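Long-range contacts in filamentous hemagglutinin (Bordetella pertussis, PDB 1RWR), which serves as an adhesin, its N-terminal domain, a beta-helix, probably directing secretion across the outer membrane by the two-partner pathway: residues K17-N22 / P44-N49; S57-A62 / T91-G96; S74-E79 / A99-A104; S120-T125 / G158-V163; Y215-T220 / L239-L244. One frame throughout, in Å; residues are numbered along the deposited sequence.

Contact 1 of 5, residues K17-N22 / P44-N49; sequences KVPVVN and PGVVFN
Strand 20-22 runs parallel to strand 45-49, tied to it by a run of main-chain hydrogen bonds. Val47 is bonded on both sides of Val20: its N donates to Pro19 O at 3.0 Å, and its O accepts from Val21 N almost along the C=O axis. Val21 O in turn takes the N-H of Asn49 (2.8 Å), so Val20 pairs with Val47 and Val21 with Phe48.

Asn49 reaches back across the pair. Asn49 CB lies 3.8 Å from Val20 CG1 and also rests against Val21 O and Asn22 OD1. CG stands anti to the backbone N (chi1 -170°), which lays the amide alongside that of Asn22, both pointing the same way. At the tip, Asn49 ND2 donates to Asn22 OD1 over 2.9 Å; the two amide planes are 46° apart and the hydrogen bond is bent. ND2 has a second acceptor in Thr64 O, while OD1 takes the N-H of Gly51.

In this beta-helical domain the parallel pairing joins strands brought alongside at the N-terminal end, where strand 10-12 adds antiparallel to the other edge of 20-22. On the face bearing Val20 and Val47, Leu63 covers both. On the other, Val21 CB approaches Phe48 CD1 obliquely, and the Val21 and Val46 side chains cross obliquely, CG2 to CG2 at 3.8 Å. Nearer the start of the segment, Val18 CG2 meets Pro44 CG tip to tip at 3.7 Å. Gly45 follows with backbone angles that would jam a CB against the preceding carbonyl O.

Contact 2 of 5, residues S57-A62 / T91-G96; sequences SRIGGA and TLEVYG
Two hydrogen bonds carry the polar part of this contact, and one carboxylate accepts both. Glu93 leaves its strand with CG anti to the backbone N (chi1 176°) and stays extended, so that its head meets the turn after Ser57. Arg58 N donates to Glu93 OE2 at 2.8 Å. Ile59 N donates to Glu93 OE1 at 2.9 Å. Each oxygen uses its syn lone pair and both bonds are nearly straight, which fixes the carboxylate's rotation; two backbone donors probably help to stabilise its charge in a buried setting.

Van der Waals contact surrounds this grip. Ser57 CB lies 3.5 Å from Glu93 OE2, and Ile59 CG1 is 3.2 Å from Glu93 OE1, the isoleucine and glutamate reaching tip to tip. Ile59 CD1 goes further, to 3.6 Å from Thr91 O.

Within the turn, Ser57 and Gly61 form a hydrogen-bonded antiparallel pair through both their N and O atoms, and Gly60 N makes a weak bond to Ser57 OG.

The hairpin of strands 55-57 and 61-63 lies against one face of strand 91-96, which runs between strands 45-50 and 114-117; Val47 touches Ser57 and Ile59, and Leu117 touches Arg58 and Glu93.

Contact 3 of 5, residues S74-E79 / A99-A104; sequences SAILAE and ADLIIA
Five main-chain hydrogen bonds join these parallel strands, alternating in direction from Asp100 N to Ser74 O (3.0 Å) as far as Ala104 N to Ala78 O (2.9 Å). The first two meet their acceptors from above the carbonyl plane; the last two come nearly along the C=O axis.

Side chains add apolar contacts on both faces. Leu77, with CG anti to the backbone N (chi1 173°), crosses Ile102 obliquely and sets CD1 3.6 Å from Ile102 CG2; Ile102 CD1 turns the other way, to 4.1 Å from Ala75 CB. On the opposite face Ile76 CB meets Leu101 CD2 at 3.9 Å and Ile76 CD1 meets Ala99 CB, while Ala78 CB lies 3.8 Å from Ile103 CD1.

Further out, Pro129 and Val131 of strand 128-132 pack on Leu77. The buried Glu79 carboxylate is held by a salt bridge to Arg128 on OE2, and by Lys35 and His33 on OE1. Asp100 OD1 accepts from Asn121 ND2.

Strand 31-36 continues the sheet beyond residues 74-79, and strand 119-125 beyond 99-104. Such in-register stacking of parallel strands from consecutive coils, one face lining an aliphatic interior, is the hallmark of the parallel beta-helix.

Contact 4 of 5, residues S120-T125 / G158-V163; sequences SNLTLT and GYFDVV
The amide of Asn121 has both ends engaged. Tyr159 N, in the plane of the Asn121 carbonyl, donates to Asn121 OD1 at 2.9 Å through a bent bond, and ND2 donates to Asp100 OD1. The amide also lies flat over one face of the Tyr159 ring, only 8° from parallel, with Asn121 CB in CH-pi contact 3.6 Å from the ring centroid.

Main-chain bonding starts with Gly158 N to Ser120 O (2.9 Å), is interrupted where Asn121 OD1 takes the next N-H, and resumes from Leu122 N to Tyr159 O onward. Thr125 OG1, anti to the backbone N (chi1 -172°), donates to Val163 O at 2.8 Å and accepts from Gly127 N. Thr123 OG1, at the edge of the Tyr159 ring, is 2.6 Å from a water that donates to Asp161 OD2. That carboxylate is bound further by Tyr193 OH on OD2 and by a salt bridge from Arg198 to OD1; Arg198 also makes a cation-pi contact with Tyr159.

On the other face, Leu122 CD2 and Leu124 CD1 (3.7 Å) both meet Phe160 CE1 at the ring edge. A mainly polar outer face, partly covered by strand 135-140, and an apolar inner face are consistent with neighbouring coils of a parallel beta-helix.

Contact 5 of 5, residues Y215-T220 / L239-L244; sequences YAIDGT and LGVRQL
Arg242 O is held by one short, straight hydrogen bond, from Gly219 N at 2.7 Å, and by a second, weaker contact from the CA-H of Asp218. On either side of it the pairing is regular: Ile217 O accepts from Arg242 N, and Leu244 N donates to Gly219 O from above the carbonyl plane.

Arg242 dominates the face it shares with Tyr215 and Asp218. Its CG is anti to the backbone N, and a bend at chi3 (59°) folds the guanidinium alongside Asp218. The salt bridge is side-on: Arg242 NE bonds Asp218 OD1 at 2.9 Å and Arg242 NH2 bonds Asp218 OD2 at 3.0 Å, both within the guanidinium plane but above the carboxylate plane, the two planes 33° apart. Tyr215 covers one guanidinium face, its CE2 3.3 Å from Arg242 CZ, while Arg242 CB makes a CH-pi contact over the same ring, off-centre.

Gly240 O receives two weak bonds, a bent one from Ala216 N at 2.8 Å and a long one from Ile217 N at 3.4 Å, besides the CA-H of Tyr215. Here a beta bulge slips the parallel register by one residue between Tyr215 and Ile217, where the chain also turns a corner.

On the other face, Ile217 CB meets Val241 CG1 at 4.2 Å, and Gln243 OE1 touches Gly219 CA, its NE2 being bonded to Gly223 O and OE1 to Gly245 N. Strand 166-169 pairs with 215-219 and strand 261-268 with 240-243; across the interior, Ile217 touches Val186 and Ala188 of strand 183-188, and Val241 touches Ser234 of strand 229-234.

From the N terminus, contact 1 closes the loop of residues 23-43 and builds the sheet that contact 2 joins through strand 91-96, whose backbone bonds to Phe48. Contact 2 closes residues 63-90 and contact 3 residues 80-98, so the two cross; the others follow in series and none nests. Contacts 3 and 4 lie in the ten-strand sheet, where strand 99-104 of contact 3 neighbours strand 119-125 of contact 4, which closes residues 126-157. Leu101 and Leu122 pack against Leu92, and Phe48 against Ile76 and Leu101, joining the two sheets. Contact 5, about 34 Å from contact 1 between centres, closes residues 221-238 in another sheet towards the C-terminal end.

Contact 1 of 5, residues K17-N22 / P44-N49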
# COMPACT_ATOMS: atom_id res chain seq x y z
N LYS A 17 -3.96 23.18 -12.55
CA LYS A 17 -3.05 22.16 -13.10
C LYS A 17 -3.04 20.88 -12.26
O LYS A 17 -2.97 20.95 -11.04
CB LYS A 17 -1.62 22.72 -13.16
CG LYS A 17 -0.59 21.65 -13.52
CD LYS A 17 0.83 22.11 -13.48
CE LYS A 17 1.70 21.04 -14.11
NZ LYS A 17 1.40 20.87 -15.55
N VAL A 18 -3.07 19.72 -12.91
CA VAL A 18 -2.87 18.44 -12.20
C VAL A 18 -1.36 18.41 -11.91
O VAL A 18 -0.57 18.57 -12.83
CB VAL A 18 -3.33 17.24 -13.04
CG1 VAL A 18 -3.00 15.93 -12.39
CG2 VAL A 18 -4.85 17.32 -13.29
N PRO A 19 -0.96 18.25 -10.66
CA PRO A 19 0.47 18.34 -10.32
C PRO A 19 1.33 17.27 -10.97
O PRO A 19 0.85 16.16 -11.15
CB PRO A 19 0.52 18.20 -8.79
CG PRO A 19 -0.77 17.73 -8.39
CD PRO A 19 -1.80 18.00 -9.49
N VAL A 20 2.55 17.65 -11.37
CA VAL A 20 3.52 16.78 -12.00
C VAL A 20 4.72 16.77 -11.06
O VAL A 20 5.28 17.83 -10.76
CB VAL A 20 3.96 17.28 -13.39
CG1 VAL A 20 5.14 16.46 -13.92
CG2 VAL A 20 2.82 17.30 -14.36
N VAL A 21 5.10 15.58 -10.60
CA VAL A 21 6.27 15.41 -9.78
C VAL A 21 7.43 15.06 -10.69
O VAL A 21 7.44 13.96 -11.27
CB VAL A 21 6.08 14.29 -8.73
CG1 VAL A 21 7.34 14.14 -7.90
CG2 VAL A 21 4.89 14.58 -7.83
N ASN A 22 8.36 16.00 -10.84
CA ASN A 22 9.65 15.71 -11.45
C ASN A 22 10.54 15.04 -10.41
O ASN A 22 11.29 15.68 -9.68
CB ASN A 22 10.29 16.98 -12.04
CG ASN A 22 9.69 17.35 -13.37
OD1 ASN A 22 9.11 16.51 -14.05
ND2 ASN A 22 9.80 18.65 -13.75
N PRO A 44 -7.97 15.18 -9.51
CA PRO A 44 -8.02 13.86 -10.16
C PRO A 44 -6.80 12.95 -9.92
O PRO A 44 -6.83 11.79 -10.31
CB PRO A 44 -8.08 14.19 -11.63
CG PRO A 44 -7.74 15.62 -11.74
CD PRO A 44 -7.65 16.25 -10.47
N GLY A 45 -5.78 13.49 -9.29
CA GLY A 45 -4.60 12.72 -8.91
C GLY A 45 -3.31 13.48 -9.09
O GLY A 45 -3.25 14.68 -8.92
N VAL A 46 -2.26 12.76 -9.44
CA VAL A 46 -0.92 13.30 -9.57
C VAL A 46 -0.21 12.51 -10.67
O VAL A 46 -0.49 11.33 -10.84
CB VAL A 46 -0.08 13.22 -8.23
CG1 VAL A 46 0.15 11.79 -7.73
CG2 VAL A 46 1.23 13.94 -8.34
N VAL A 47 0.70 13.17 -11.37
CA VAL A 47 1.51 12.49 -12.36
C VAL A 47 2.96 12.45 -11.87
O VAL A 47 3.56 13.50 -11.63
CB VAL A 47 1.43 13.22 -13.71
CG1 VAL A 47 2.36 12.57 -14.77
CG2 VAL A 47 0.01 13.24 -14.17
N PHE A 48 3.53 11.25 -11.80
CA PHE A 48 4.95 11.08 -11.55
C PHE A 48 5.68 11.06 -12.88
O PHE A 48 5.39 10.25 -13.74
CB PHE A 48 5.24 9.76 -10.81
CG PHE A 48 4.73 9.74 -9.42
CD1 PHE A 48 5.47 10.28 -8.39
CD2 PHE A 48 3.47 9.20 -9.15
CE1 PHE A 48 4.97 10.24 -7.07
CE2 PHE A 48 2.98 9.18 -7.89
CZ PHE A 48 3.72 9.70 -6.84
N ASN A 49 6.63 11.97 -13.05
CA ASN A 49 7.26 12.13 -14.37
C ASN A 49 8.48 11.24 -14.49
O ASN A 49 9.56 11.60 -14.08
CB ASN A 49 7.61 13.61 -14.65
CG ASN A 49 8.05 13.85 -16.10
OD1 ASN A 49 8.28 12.90 -16.87
ND2 ASN A 49 8.20 15.12 -16.46

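Contact 2 of 5, residues S57-A62 / T91-G96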
# COMPACT_ATOMS: atom_id res chain seq x y z
N SER A 57 0.22 12.94 -20.48
CA SER A 57 -0.31 12.01 -19.50
C SER A 57 -1.82 11.87 -19.65
O SER A 57 -2.48 12.76 -20.21
CB SER A 57 0.04 12.46 -18.08
OG SER A 57 -0.74 13.59 -17.69
N ARG A 58 -2.37 10.77 -19.17
CA ARG A 58 -3.80 10.52 -19.24
C ARG A 58 -4.60 11.51 -18.40
O ARG A 58 -5.60 12.03 -18.86
CB ARG A 58 -4.16 9.11 -18.79
CG ARG A 58 -5.68 8.83 -18.93
CD ARG A 58 -6.10 7.34 -18.98
NE ARG A 58 -5.10 6.45 -19.61
CZ ARG A 58 -5.25 5.14 -19.78
NH1 ARG A 58 -6.37 4.53 -19.41
NH2 ARG A 58 -4.27 4.43 -20.34
N ILE A 59 -4.19 11.75 -17.17
CA ILE A 59 -4.95 12.64 -16.32
C ILE A 59 -4.53 14.11 -16.36
O ILE A 59 -5.34 14.99 -15.95
CB ILE A 59 -5.01 12.13 -14.85
CG1 ILE A 59 -3.66 12.22 -14.17
CG2 ILE A 59 -5.57 10.69 -14.81
CD1 ILE A 59 -3.76 12.08 -12.66
N GLY A 60 -3.32 14.40 -16.83
CA GLY A 60 -2.73 15.73 -16.72
C GLY A 60 -2.47 16.45 -18.02
O GLY A 60 -2.08 17.62 -18.01
N GLY A 61 -2.64 15.76 -19.14
CA GLY A 61 -2.34 16.35 -20.45
C GLY A 61 -0.83 16.52 -20.65
O GLY A 61 -0.01 15.80 -20.07
N ALA A 62 -0.47 17.47 -21.49
CA ALA A 62 0.89 17.63 -21.94
C ALA A 62 1.89 17.91 -20.83
O ALA A 62 1.62 18.64 -19.86
CB ALA A 62 0.97 18.75 -23.03
N THR A 91 -6.02 9.37 -9.01
CA THR A 91 -5.18 8.44 -9.75
C THR A 91 -3.72 8.79 -9.60
O THR A 91 -3.33 9.92 -9.83
CB THR A 91 -5.49 8.49 -11.20
OG1 THR A 91 -6.86 8.12 -11.42
CG2 THR A 91 -4.64 7.45 -11.97
N LEU A 92 -2.91 7.81 -9.24
CA LEU A 92 -1.48 7.94 -9.23
C LEU A 92 -1.00 7.44 -10.60
O LEU A 92 -0.96 6.24 -10.83
CB LEU A 92 -0.86 7.10 -8.12
CG LEU A 92 -1.40 7.22 -6.70
CD1 LEU A 92 -0.61 6.35 -5.71
CD2 LEU A 92 -1.35 8.67 -6.26
N GLU A 93 -0.65 8.38 -11.48
CA GLU A 93 -0.21 8.05 -12.82
C GLU A 93 1.31 8.19 -12.92
O GLU A 93 1.89 9.15 -12.45
CB GLU A 93 -0.86 8.95 -13.86
CG GLU A 93 -0.34 8.69 -15.29
CD GLU A 93 -1.13 9.37 -16.37
OE1 GLU A 93 -2.06 10.17 -16.11
OE2 GLU A 93 -0.81 9.11 -17.56
N VAL A 94 1.93 7.20 -13.55
CA VAL A 94 3.34 7.28 -13.90
C VAL A 94 3.41 7.58 -15.38
O VAL A 94 2.90 6.82 -16.21
CB VAL A 94 4.13 5.99 -13.55
CG1 VAL A 94 5.61 6.17 -13.83
CG2 VAL A 94 3.96 5.62 -12.09
N TYR A 95 3.99 8.73 -15.70
CA TYR A 95 4.26 9.07 -17.09
C TYR A 95 5.66 8.53 -17.43
O TYR A 95 6.64 8.81 -16.77
CB TYR A 95 4.17 10.57 -17.37
CG TYR A 95 4.73 10.94 -18.71
CD1 TYR A 95 4.05 10.63 -19.86
CD2 TYR A 95 5.96 11.60 -18.84
CE1 TYR A 95 4.61 10.92 -21.15
CE2 TYR A 95 6.50 11.91 -20.12
CZ TYR A 95 5.83 11.55 -21.26
OH TYR A 95 6.36 11.84 -22.50
N GLY A 96 5.71 7.85 -18.57
CA GLY A 96 6.97 7.28 -19.05
C GLY A 96 7.05 5.78 -18.77
O GLY A 96 6.11 5.02 -19.00

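Contact 3 of 5, residues S74-E79 / A99-A104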
# COMPACT_ATOMS: atom_id res chain seq x y z
N SER A 74 12.99 2.40 -11.88
CA SER A 74 12.16 1.19 -11.70
C SER A 74 11.28 1.21 -10.43
O SER A 74 10.30 0.49 -10.38
CB SER A 74 13.02 -0.07 -11.78
OG SER A 74 14.09 0.01 -10.90
N ALA A 75 11.59 2.07 -9.46
CA ALA A 75 10.81 2.23 -8.23
C ALA A 75 10.87 3.70 -7.87
O ALA A 75 11.92 4.31 -7.90
CB ALA A 75 11.38 1.39 -7.10
N ILE A 76 9.72 4.27 -7.54
CA ILE A 76 9.61 5.66 -7.16
C ILE A 76 9.09 5.66 -5.72
O ILE A 76 7.99 5.19 -5.44
CB ILE A 76 8.63 6.39 -8.11
CG1 ILE A 76 9.17 6.44 -9.57
CG2 ILE A 76 8.39 7.83 -7.63
CD1 ILE A 76 8.13 6.79 -10.62
N LEU A 77 9.93 6.14 -4.80
CA LEU A 77 9.62 6.31 -3.42
C LEU A 77 9.38 7.78 -3.12
O LEU A 77 10.22 8.63 -3.45
CB LEU A 77 10.84 5.89 -2.62
CG LEU A 77 10.84 6.12 -1.12
CD1 LEU A 77 9.71 5.39 -0.38
CD2 LEU A 77 12.20 5.64 -0.61
N ALA A 78 8.24 8.07 -2.52
CA ALA A 78 7.90 9.37 -1.99
C ALA A 78 7.85 9.19 -0.49
O ALA A 78 7.00 8.45 0.01
CB ALA A 78 6.50 9.82 -2.51
N GLU A 79 8.76 9.84 0.23
CA GLU A 79 8.88 9.75 1.69
C GLU A 79 8.62 11.09 2.31
O GLU A 79 9.26 12.06 1.93
CB GLU A 79 10.32 9.35 2.06
CG GLU A 79 10.52 9.22 3.56
CD GLU A 79 11.98 9.11 3.99
OE1 GLU A 79 12.86 9.03 3.13
OE2 GLU A 79 12.25 9.01 5.21
N ALA A 99 6.73 1.96 -13.24
CA ALA A 99 7.59 1.74 -12.07
C ALA A 99 6.76 1.35 -10.85
O ALA A 99 5.55 1.60 -10.80
CB ALA A 99 8.37 2.99 -11.77
N ASP A 100 7.39 0.71 -9.88
CA ASP A 100 6.81 0.55 -8.56
C ASP A 100 6.64 1.92 -7.89
O ASP A 100 7.44 2.83 -8.08
CB ASP A 100 7.72 -0.28 -7.63
CG ASP A 100 7.80 -1.76 -8.02
OD1 ASP A 100 6.96 -2.27 -8.79
OD2 ASP A 100 8.71 -2.47 -7.55
N LEU A 101 5.54 2.08 -7.17
CA LEU A 101 5.28 3.26 -6.36
C LEU A 101 5.29 2.85 -4.90
O LEU A 101 4.63 1.88 -4.51
CB LEU A 101 3.92 3.91 -6.69
CG LEU A 101 3.78 4.51 -8.09
CD1 LEU A 101 2.34 5.01 -8.25
CD2 LEU A 101 4.77 5.65 -8.31
N ILE A 102 6.01 3.61 -4.09
CA ILE A 102 6.03 3.45 -2.64
C ILE A 102 5.80 4.82 -2.05
O ILE A 102 6.56 5.76 -2.33
CB ILE A 102 7.40 2.91 -2.14
CG1 ILE A 102 7.83 1.62 -2.83
CG2 ILE A 102 7.34 2.69 -0.65
CD1 ILE A 102 8.52 1.80 -4.14
N ILE A 103 4.75 4.93 -1.23
CA ILE A 103 4.42 6.15 -0.51
C ILE A 103 4.60 5.86 0.98
O ILE A 103 3.93 5.03 1.55
CB ILE A 103 2.98 6.64 -0.80
CG1 ILE A 103 2.64 6.72 -2.31
CG2 ILE A 103 2.76 8.02 -0.11
CD1 ILE A 103 3.48 7.57 -3.06
N ALA A 104 5.54 6.55 1.61
CA ALA A 104 5.92 6.31 3.01
C ALA A 104 5.74 7.55 3.85
O ALA A 104 6.36 8.60 3.61
CB ALA A 104 7.37 5.83 3.09

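Contact 4 of 5, residues S120-T125 / G158-V163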
# COMPACT_ATOMS: atom_id res chain seq x y z
N SER A 120 3.62 -0.37 -11.75
CA SER A 120 3.77 -1.80 -11.72
C SER A 120 3.10 -2.43 -10.51
O SER A 120 2.53 -3.50 -10.59
CB SER A 120 5.27 -2.14 -11.65
OG SER A 120 5.97 -1.33 -12.53
N ASN A 121 3.31 -1.77 -9.37
CA ASN A 121 2.87 -2.22 -8.04
C ASN A 121 2.77 -0.98 -7.17
O ASN A 121 3.36 0.06 -7.49
CB ASN A 121 3.90 -3.16 -7.40
CG ASN A 121 4.13 -4.42 -8.21
OD1 ASN A 121 3.24 -5.25 -8.30
ND2 ASN A 121 5.33 -4.55 -8.83
N LEU A 122 2.04 -1.08 -6.07
CA LEU A 122 1.86 0.05 -5.14
C LEU A 122 1.98 -0.40 -3.71
O LEU A 122 1.30 -1.35 -3.31
CB LEU A 122 0.47 0.70 -5.31
CG LEU A 122 0.07 1.85 -4.40
CD1 LEU A 122 1.01 3.07 -4.50
CD2 LEU A 122 -1.27 2.34 -4.72
N THR A 123 2.83 0.28 -2.93
CA THR A 123 2.96 0.08 -1.50
C THR A 123 2.67 1.38 -0.76
O THR A 123 3.25 2.44 -1.10
CB THR A 123 4.39 -0.32 -1.20
OG1 THR A 123 4.75 -1.45 -2.03
CG2 THR A 123 4.62 -0.68 0.25
N LEU A 124 1.77 1.31 0.23
CA LEU A 124 1.46 2.42 1.12
C LEU A 124 1.96 2.03 2.49
O LEU A 124 1.60 0.96 3.00
CB LEU A 124 -0.04 2.66 1.17
CG LEU A 124 -0.68 2.96 -0.17
CD1 LEU A 124 -2.18 3.28 0.06
CD2 LEU A 124 0.06 4.12 -0.88
N THR A 125 2.81 2.85 3.07
CA THR A 125 3.48 2.45 4.30
C THR A 125 3.64 3.61 5.28
O THR A 125 3.79 4.77 4.89
CB THR A 125 4.84 1.72 3.98
OG1 THR A 125 5.38 1.18 5.19
CG2 THR A 125 5.88 2.71 3.48
N GLY A 158 0.53 -5.47 -9.92
CA GLY A 158 0.82 -6.82 -9.53
C GLY A 158 0.40 -7.09 -8.09
O GLY A 158 -0.22 -8.12 -7.78
N TYR A 159 0.76 -6.17 -7.20
CA TYR A 159 0.25 -6.18 -5.82
C TYR A 159 0.00 -4.77 -5.34
O TYR A 159 0.58 -3.78 -5.85
CB TYR A 159 1.21 -6.86 -4.83
CG TYR A 159 2.58 -6.22 -4.78
CD1 TYR A 159 2.81 -5.09 -4.00
CD2 TYR A 159 3.64 -6.71 -5.54
CE1 TYR A 159 4.03 -4.46 -3.99
CE2 TYR A 159 4.90 -6.09 -5.51
CZ TYR A 159 5.08 -4.96 -4.74
OH TYR A 159 6.28 -4.31 -4.72
N PHE A 160 -0.85 -4.71 -4.31
CA PHE A 160 -1.13 -3.54 -3.53
C PHE A 160 -0.85 -3.95 -2.10
O PHE A 160 -1.55 -4.83 -1.56
CB PHE A 160 -2.60 -3.14 -3.66
CG PHE A 160 -3.03 -2.04 -2.72
CD1 PHE A 160 -2.47 -0.78 -2.84
CD2 PHE A 160 -4.01 -2.25 -1.75
CE1 PHE A 160 -2.85 0.28 -1.95
CE2 PHE A 160 -4.35 -1.24 -0.85
CZ PHE A 160 -3.81 0.03 -0.97
N ASP A 161 0.14 -3.32 -1.49
CA ASP A 161 0.58 -3.64 -0.13
C ASP A 161 0.36 -2.43 0.74
O ASP A 161 0.67 -1.27 0.34
CB ASP A 161 2.07 -3.96 -0.06
CG ASP A 161 2.42 -5.33 -0.57
OD1 ASP A 161 1.52 -6.11 -1.00
OD2 ASP A 161 3.63 -5.73 -0.52
N VAL A 162 -0.17 -2.70 1.92
CA VAL A 162 -0.37 -1.69 2.97
C VAL A 162 0.41 -2.19 4.19
O VAL A 162 0.12 -3.27 4.71
CB VAL A 162 -1.83 -1.54 3.36
CG1 VAL A 162 -1.96 -0.56 4.51
CG2 VAL A 162 -2.67 -1.07 2.20
N VAL A 163 1.42 -1.42 4.60
CA VAL A 163 2.39 -1.86 5.61
C VAL A 163 2.52 -0.77 6.68
O VAL A 163 3.05 0.30 6.42
CB VAL A 163 3.75 -2.16 4.93
CG1 VAL A 163 4.73 -2.74 5.95
CG2 VAL A 163 3.55 -3.12 3.76
O HOH W 1 5.63 -3.66 -0.98

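Contact 5 of 5, residues Y215-T220 / L239-L244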
# COMPACT_ATOMS: atom_id res chain seq x y z
N TYR A 215 -7.17 -4.27 17.94
CA TYR A 215 -7.04 -4.82 16.62
C TYR A 215 -5.99 -4.07 15.83
O TYR A 215 -6.14 -2.89 15.59
CB TYR A 215 -8.40 -4.72 15.90
CG TYR A 215 -9.40 -5.57 16.60
CD1 TYR A 215 -9.25 -6.93 16.62
CD2 TYR A 215 -10.44 -5.00 17.31
CE1 TYR A 215 -10.15 -7.75 17.30
CE2 TYR A 215 -11.35 -5.79 17.98
CZ TYR A 215 -11.19 -7.16 17.98
OH TYR A 215 -12.08 -7.94 18.66
N ALA A 216 -4.92 -4.75 15.44
CA ALA A 216 -3.90 -4.18 14.58
C ALA A 216 -4.38 -3.97 13.14
O ALA A 216 -3.94 -3.02 12.46
CB ALA A 216 -2.68 -5.09 14.58
N ILE A 217 -5.26 -4.85 12.69
CA ILE A 217 -5.99 -4.69 11.42
C ILE A 217 -7.44 -4.75 11.84
O ILE A 217 -7.86 -5.71 12.51
CB ILE A 217 -5.68 -5.82 10.41
CG1 ILE A 217 -4.18 -5.83 10.09
CG2 ILE A 217 -6.55 -5.67 9.17
CD1 ILE A 217 -3.69 -6.96 9.23
N ASP A 218 -8.20 -3.74 11.46
CA ASP A 218 -9.61 -3.70 11.75
C ASP A 218 -10.38 -3.28 10.53
O ASP A 218 -10.31 -2.15 10.13
CB ASP A 218 -9.84 -2.73 12.91
CG ASP A 218 -11.19 -2.86 13.53
OD1 ASP A 218 -11.99 -3.71 13.12
OD2 ASP A 218 -11.54 -2.07 14.45
N GLY A 219 -11.05 -4.25 9.91
CA GLY A 219 -11.89 -4.02 8.75
C GLY A 219 -13.36 -4.14 9.11
O GLY A 219 -13.75 -5.08 9.76
N THR A 220 -14.16 -3.19 8.70
CA THR A 220 -15.62 -3.24 8.84
C THR A 220 -16.25 -3.94 7.65
O THR A 220 -15.58 -4.30 6.72
CB THR A 220 -16.19 -1.81 8.91
OG1 THR A 220 -15.94 -1.11 7.70
CG2 THR A 220 -15.49 -0.95 9.96
N LEU A 239 -2.15 -8.62 19.67
CA LEU A 239 -3.05 -7.73 18.90
C LEU A 239 -3.81 -8.56 17.88
O LEU A 239 -3.29 -9.54 17.39
CB LEU A 239 -2.26 -6.61 18.20
CG LEU A 239 -1.96 -5.41 19.10
CD1 LEU A 239 -1.00 -5.81 20.20
CD2 LEU A 239 -1.39 -4.23 18.42
N GLY A 240 -5.03 -8.14 17.55
CA GLY A 240 -5.92 -8.94 16.73
C GLY A 240 -6.00 -8.52 15.29
O GLY A 240 -5.68 -7.39 14.94
N VAL A 241 -6.43 -9.44 14.45
CA VAL A 241 -6.90 -9.13 13.12
C VAL A 241 -8.40 -9.34 13.09
O VAL A 241 -8.86 -10.45 13.28
CB VAL A 241 -6.28 -10.08 12.07
CG1 VAL A 241 -6.89 -9.79 10.68
CG2 VAL A 241 -4.80 -9.93 12.04
N ARG A 242 -9.12 -8.26 12.88
CA ARG A 242 -10.56 -8.30 12.71
C ARG A 242 -10.86 -7.82 11.31
O ARG A 242 -10.51 -6.70 10.93
CB ARG A 242 -11.29 -7.44 13.71
CG ARG A 242 -12.83 -7.52 13.52
CD ARG A 242 -13.61 -6.98 14.67
NE ARG A 242 -13.31 -5.57 14.93
CZ ARG A 242 -13.82 -4.89 15.95
NH1 ARG A 242 -14.64 -5.49 16.80
NH2 ARG A 242 -13.49 -3.61 16.13
N GLN A 243 -11.53 -8.64 10.54
CA GLN A 243 -11.88 -8.28 9.18
C GLN A 243 -13.25 -8.82 8.90
O GLN A 243 -13.40 -10.00 8.53
CB GLN A 243 -10.84 -8.84 8.20
CG GLN A 243 -11.13 -8.65 6.66
CD GLN A 243 -11.61 -7.25 6.17
OE1 GLN A 243 -12.54 -6.66 6.71
NE2 GLN A 243 -11.03 -6.76 5.08
N LEU A 244 -14.25 -7.96 9.10
CA LEU A 244 -15.64 -8.32 8.87
C LEU A 244 -16.08 -8.12 7.43
O LEU A 244 -17.13 -8.66 7.03
CB LEU A 244 -16.54 -7.50 9.78
CG LEU A 244 -16.21 -7.51 11.27
CD1 LEU A 244 -17.24 -6.70 12.03
CD2 LEU A 244 -16.15 -8.92 11.77